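Local coordinates for SusD homolog (Bacteroides thetaiotaomicron VPI-5482, PDB 3FDH), which probably binds sugars at the outer membrane as a SusD/RagB-family lipoprotein, helping to capture glycans for uptake, at residues 82-86 with 119-123; 79-83 with 127-131. All coordinates share one frame; numbering follows the deposited sequence.

In the fold
Contacts 1 and 2 sit side by side, their centres about 6 Å apart, on one flank of the chain and some 14 to 16 Å from its centre. Both start from helix 76-95 and share I82 and Y83. Contact 1 sets this helix against helix 106-127; contact 2 sets its preceding turn against the end of helix 106-127 and the short strand 130-131 that follows, which pairs antiparallel with strand 151-152. The two contacts touch where I123 packs on A130. Helix 76-95 thus packs against both its hairpin partner, helix 106-127, and the chain leaving that partner, within the largely helical SusD-like fold, whose sequence family belongs to the TPR clan.

Contact 1: residues 82-86 with 119-123; sequences IYSSL and NCALI
I123 packs against I82, Y83 and L86 on the facing helix. Its CG1 meets I82 CG2 at 3.5 Å, a close approach for two carbons, the side chains running antiparallel alongside one another. The same I82 methyl, set anti to its own backbone N (I82 CG1 has chi1 -69°), also rests 3.4 Å from the N119 carbonyl O, an oxygen already engaged by the N-H of I123. Beta-branched isoleucines suit this place because both branches can be used: I82 CD1 runs on to L122 CB.

A CH-pi contact comes next. I123 CD1 sits over one face of the Y83 ring, 3.6 Å from its centroid and 20° off the normal, while I123 CG2 lies near the hydroxyl, which is itself bonded to P131.

The segments 82-86 and 119-123 of this helical hairpin run antiparallel, 153° between directions and 9.4 Å between axes, an arrangement consistent with the TPR clan.

Leucine's two methyls let L86 flank the sulfur of the small C120: CD1 and CD2 lie 3.7 and 3.8 Å from C120 SG, and L86 CD2 also meets I123 CD1.

On the polar side, small S85 lets the N119 amide lie alongside its CB, without bonding to it. N119 ND2 reaches M115 O and T32, and OD1 takes N36 ND2; S85 OG bonds S31 and N36, linking both helices to helix 21-37.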
loop_
_atom_site.group_PDB
_atom_site.type_symbol
_atom_site.label_atom_id
_atom_site.label_comp_id
_atom_site.label_asym_id
_atom_site.label_seq_id
_atom_site.Cartn_x
_atom_site.Cartn_y
_atom_site.Cartn_z
ATOM N N ILE A 82 -1.160 -3.582 14.259
ATOM C CA ILE A 82 0.109 -3.943 13.654
ATOM C C ILE A 82 0.995 -4.643 14.698
ATOM O O ILE A 82 1.575 -5.683 14.431
ATOM C CB ILE A 82 0.803 -2.725 13.035
ATOM C CG1 ILE A 82 0.003 -2.256 11.800
ATOM C CG2 ILE A 82 2.242 -3.068 12.665
ATOM C CD1 ILE A 82 0.280 -0.768 11.440
ATOM N N TYR A 83 1.055 -4.078 15.894
ATOM C CA TYR A 83 1.830 -4.674 16.986
ATOM C C TYR A 83 1.248 -6.027 17.382
ATOM O O TYR A 83 1.972 -6.988 17.616
ATOM C CB TYR A 83 1.952 -3.755 18.194
ATOM C CG TYR A 83 3.056 -2.732 18.038
ATOM C CD1 TYR A 83 4.375 -3.086 18.279
ATOM C CD2 TYR A 83 2.776 -1.413 17.680
ATOM C CE1 TYR A 83 5.392 -2.169 18.162
ATOM C CE2 TYR A 83 3.800 -0.471 17.543
ATOM C CZ TYR A 83 5.110 -0.859 17.786
ATOM O OH TYR A 83 6.167 0.026 17.667
ATOM N N SER A 84 -0.064 -6.117 17.366
ATOM C CA SER A 84 -0.733 -7.391 17.676
ATOM C C SER A 84 -0.351 -8.501 16.672
ATOM O O SER A 84 -0.103 -9.643 17.037
ATOM C CB SER A 84 -2.258 -7.221 17.668
ATOM O OG SER A 84 -2.874 -8.483 17.897
ATOM N N SER A 85 -0.347 -8.146 15.398
ATOM C CA SER A 85 -0.035 -9.100 14.329
ATOM C C SER A 85 1.424 -9.496 14.411
ATOM O O SER A 85 1.768 -10.645 14.181
ATOM C CB SER A 85 -0.360 -8.518 12.953
ATOM O OG SER A 85 -1.716 -8.161 12.859
ATOM N N LEU A 86 2.268 -8.539 14.812
ATOM C CA LEU A 86 3.712 -8.776 14.972
ATOM C C LEU A 86 3.948 -9.742 16.113
ATOM O O LEU A 86 4.710 -10.695 15.996
ATOM C CB LEU A 86 4.490 -7.472 15.215
ATOM C CG LEU A 86 5.992 -7.571 15.523
ATOM C CD1 LEU A 86 6.695 -8.332 14.438
ATOM C CD2 LEU A 86 6.671 -6.183 15.695
ATOM N N ASN A 119 5.092 -6.460 8.925
ATOM C CA ASN A 119 4.495 -5.624 9.972
ATOM C C ASN A 119 5.504 -4.690 10.605
ATOM O O ASN A 119 5.180 -3.549 10.959
ATOM C CB ASN A 119 3.760 -6.474 10.993
ATOM C CG ASN A 119 2.442 -6.986 10.444
ATOM O OD1 ASN A 119 1.489 -6.222 10.272
ATOM N ND2 ASN A 119 2.396 -8.268 10.121
ATOM N N CYS A 120 6.745 -5.146 10.690
ATOM C CA CYS A 120 7.797 -4.271 11.213
ATOM C C CYS A 120 7.981 -3.100 10.293
ATOM O O CYS A 120 8.233 -1.971 10.719
ATOM C CB CYS A 120 9.133 -4.998 11.355
ATOM S SG CYS A 120 9.194 -6.138 12.788
ATOM N N ALA A 121 7.848 -3.376 9.016
ATOM C CA ALA A 121 8.021 -2.335 7.986
ATOM C C ALA A 121 6.915 -1.303 8.088
ATOM O O ALA A 121 7.141 -0.098 7.941
ATOM C CB ALA A 121 8.029 -2.958 6.603
ATOM N N LEU A 122 5.700 -1.771 8.329
ATOM C CA LEU A 122 4.556 -0.818 8.458
ATOM C C LEU A 122 4.834 0.086 9.643
ATOM O O LEU A 122 4.619 1.292 9.632
ATOM C CB LEU A 122 3.209 -1.562 8.596
ATOM C CG LEU A 122 2.674 -2.258 7.340
ATOM C CD1 LEU A 122 1.511 -3.203 7.686
ATOM C CD2 LEU A 122 2.263 -1.242 6.269
ATOM N N ILE A 123 5.389 -0.506 10.677
ATOM C CA ILE A 123 5.695 0.277 11.866
ATOM C C ILE A 123 6.732 1.338 11.518
ATOM O O ILE A 123 6.597 2.545 11.805
ATOM C CB ILE A 123 6.260 -0.598 13.025
ATOM C CG1 ILE A 123 5.164 -1.469 13.652
ATOM C CG2 ILE A 123 6.819 0.275 14.128
ATOM C CD1 ILE A 123 5.685 -2.447 14.700
#

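Contact 2: residues 79-83 with 127-131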
loop_
_atom_site.group_PDB
_atom_site.type_symbol
_atom_site.label_atom_id
_atom_site.label_comp_id
_atom_site.label_asym_id
_atom_site.label_seq_id
_atom_site.Cartn_x
_atom_site.Cartn_y
_atom_site.Cartn_z
ATOM N N TRP A 79 -2.222 1.090 14.802
ATOM C CA TRP A 79 -1.008 0.905 15.613
ATOM C C TRP A 79 -1.099 -0.368 16.470
ATOM O O TRP A 79 -0.253 -1.261 16.445
ATOM C CB TRP A 79 -0.826 2.151 16.493
ATOM C CG TRP A 79 0.176 2.081 17.591
ATOM C CD1 TRP A 79 -0.063 1.694 18.869
ATOM C CD2 TRP A 79 1.563 2.483 17.546
ATOM N NE1 TRP A 79 1.084 1.806 19.623
ATOM C CE2 TRP A 79 2.095 2.284 18.829
ATOM C CE3 TRP A 79 2.401 2.993 16.546
ATOM C CZ2 TRP A 79 3.434 2.559 19.137
ATOM C CZ3 TRP A 79 3.732 3.265 16.860
ATOM C CH2 TRP A 79 4.225 3.055 18.132
ATOM N N ASN A 80 -2.134 -0.426 17.270
ATOM C CA ASN A 80 -2.341 -1.609 18.122
ATOM C C ASN A 80 -2.442 -2.888 17.309
ATOM O O ASN A 80 -1.911 -3.928 17.670
ATOM C CB ASN A 80 -3.590 -1.443 18.968
ATOM C CG ASN A 80 -3.403 -0.429 20.065
ATOM O OD1 ASN A 80 -2.291 -0.248 20.580
ATOM N ND2 ASN A 80 -4.491 0.225 20.452
ATOM N N GLY A 81 -3.075 -2.779 16.158
ATOM C CA GLY A 81 -3.302 -3.943 15.287
ATOM C C GLY A 81 -2.030 -4.493 14.657
ATOM O O GLY A 81 -1.827 -5.704 14.575
ATOM N N ILE A 82 -1.160 -3.582 14.259
ATOM C CA ILE A 82 0.109 -3.943 13.654
ATOM C C ILE A 82 0.995 -4.643 14.698
ATOM O O ILE A 82 1.575 -5.683 14.431
ATOM C CB ILE A 82 0.803 -2.725 13.035
ATOM C CG1 ILE A 82 0.003 -2.256 11.800
ATOM C CG2 ILE A 82 2.242 -3.068 12.665
ATOM C CD1 ILE A 82 0.280 -0.768 11.440
ATOM N N TYR A 83 1.055 -4.078 15.894
ATOM C CA TYR A 83 1.830 -4.674 16.986
ATOM C C TYR A 83 1.248 -6.027 17.382
ATOM O O TYR A 83 1.972 -6.988 17.616
ATOM C CB TYR A 83 1.952 -3.755 18.194
ATOM C CG TYR A 83 3.056 -2.732 18.038
ATOM C CD1 TYR A 83 4.375 -3.086 18.279
ATOM C CD2 TYR A 83 2.776 -1.413 17.680
ATOM C CE1 TYR A 83 5.392 -2.169 18.162
ATOM C CE2 TYR A 83 3.800 -0.471 17.543
ATOM C CZ TYR A 83 5.110 -0.859 17.786
ATOM O OH TYR A 83 6.167 0.026 17.667
ATOM N N PHE A 127 5.538 5.188 11.329
ATOM C CA PHE A 127 5.749 5.857 12.591
ATOM C C PHE A 127 7.164 6.300 12.880
ATOM O O PHE A 127 7.385 7.140 13.741
ATOM C CB PHE A 127 5.189 4.987 13.731
ATOM C CG PHE A 127 3.744 4.706 13.563
ATOM C CD1 PHE A 127 2.813 5.607 13.991
ATOM C CD2 PHE A 127 3.317 3.538 12.961
ATOM C CE1 PHE A 127 1.478 5.364 13.825
ATOM C CE2 PHE A 127 1.988 3.289 12.775
ATOM C CZ PHE A 127 1.061 4.200 13.195
ATOM N N GLY A 128 8.102 5.772 12.115
ATOM C CA GLY A 128 9.520 6.101 12.274
ATOM C C GLY A 128 10.127 5.242 13.340
ATOM O O GLY A 128 9.893 4.033 13.397
ATOM N N ASP A 129 10.904 5.907 14.188
ATOM C CA ASP A 129 11.506 5.271 15.354
ATOM C C ASP A 129 10.355 4.816 16.231
ATOM O O ASP A 129 9.381 5.564 16.441
ATOM C CB ASP A 129 12.361 6.225 16.146
ATOM C CG ASP A 129 13.661 6.588 15.438
ATOM O OD1 ASP A 129 13.826 6.348 14.222
ATOM O OD2 ASP A 129 14.509 7.135 16.137
ATOM N N ALA A 130 10.502 3.630 16.814
ATOM C CA ALA A 130 9.383 3.022 17.524
ATOM C C ALA A 130 9.780 1.716 18.213
ATOM O O ALA A 130 10.803 1.114 17.861
ATOM C CB ALA A 130 8.230 2.731 16.465
ATOM N N PRO A 131 9.011 1.295 19.236
ATOM C CA PRO A 131 9.350 0.026 19.868
ATOM C C PRO A 131 9.257 -1.099 18.871
ATOM O O PRO A 131 8.414 -1.071 17.970
ATOM C CB PRO A 131 8.287 -0.130 20.968
ATOM C CG PRO A 131 7.825 1.295 21.274
ATOM C CD PRO A 131 7.981 2.058 19.975
#
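W79 turns the edge of its six-membered ring onto the face of F127, a T-shaped stack with the planes at 79° and the centroids 4.8 Å apart. W79 CE3 stands over the centre of the phenyl ring, and neighbouring CZ3 comes to 3.6 Å from F127 CG. The indole extends this far because its CG is anti to the backbone N (chi1 168°), which carries the ring away from its helix. A wide aromatic suits the spot: its far corner, CH2, comes loosely near A130 CB and P131 CD, while NE1 bonds D470.

Y83, one turn later, brings its CE2 over the rim of one indole face, while the indole's own edge meets F127; the ends of both side chains approach 127-131. An alanine in place of F127 would probably leave the CE3-CZ3 edge of W79 without its aromatic partner and open a gap beside the indole.

The hydroxyl of Y83 goes further, donating to P131 O over a short 2.5 Å. The carbonyl is met at a C=O...O angle of 135°, with the donor tilted somewhat from its plane. A130 CB and P131 CD each pack against the same hydroxyl, 3.6 Å from Y83 OH.

G128, just past the end of helix 106-127, has positive phi, which glycine takes readily since it has no CB, and there the chain leaves its helical course before strand 130-131. Proline has no N-H to give, yet its carbonyl still accepts; the contact therefore joins apolar ring packing to one directed, short bond that probably helps tie the short strand near 130-131 to helix 76-95.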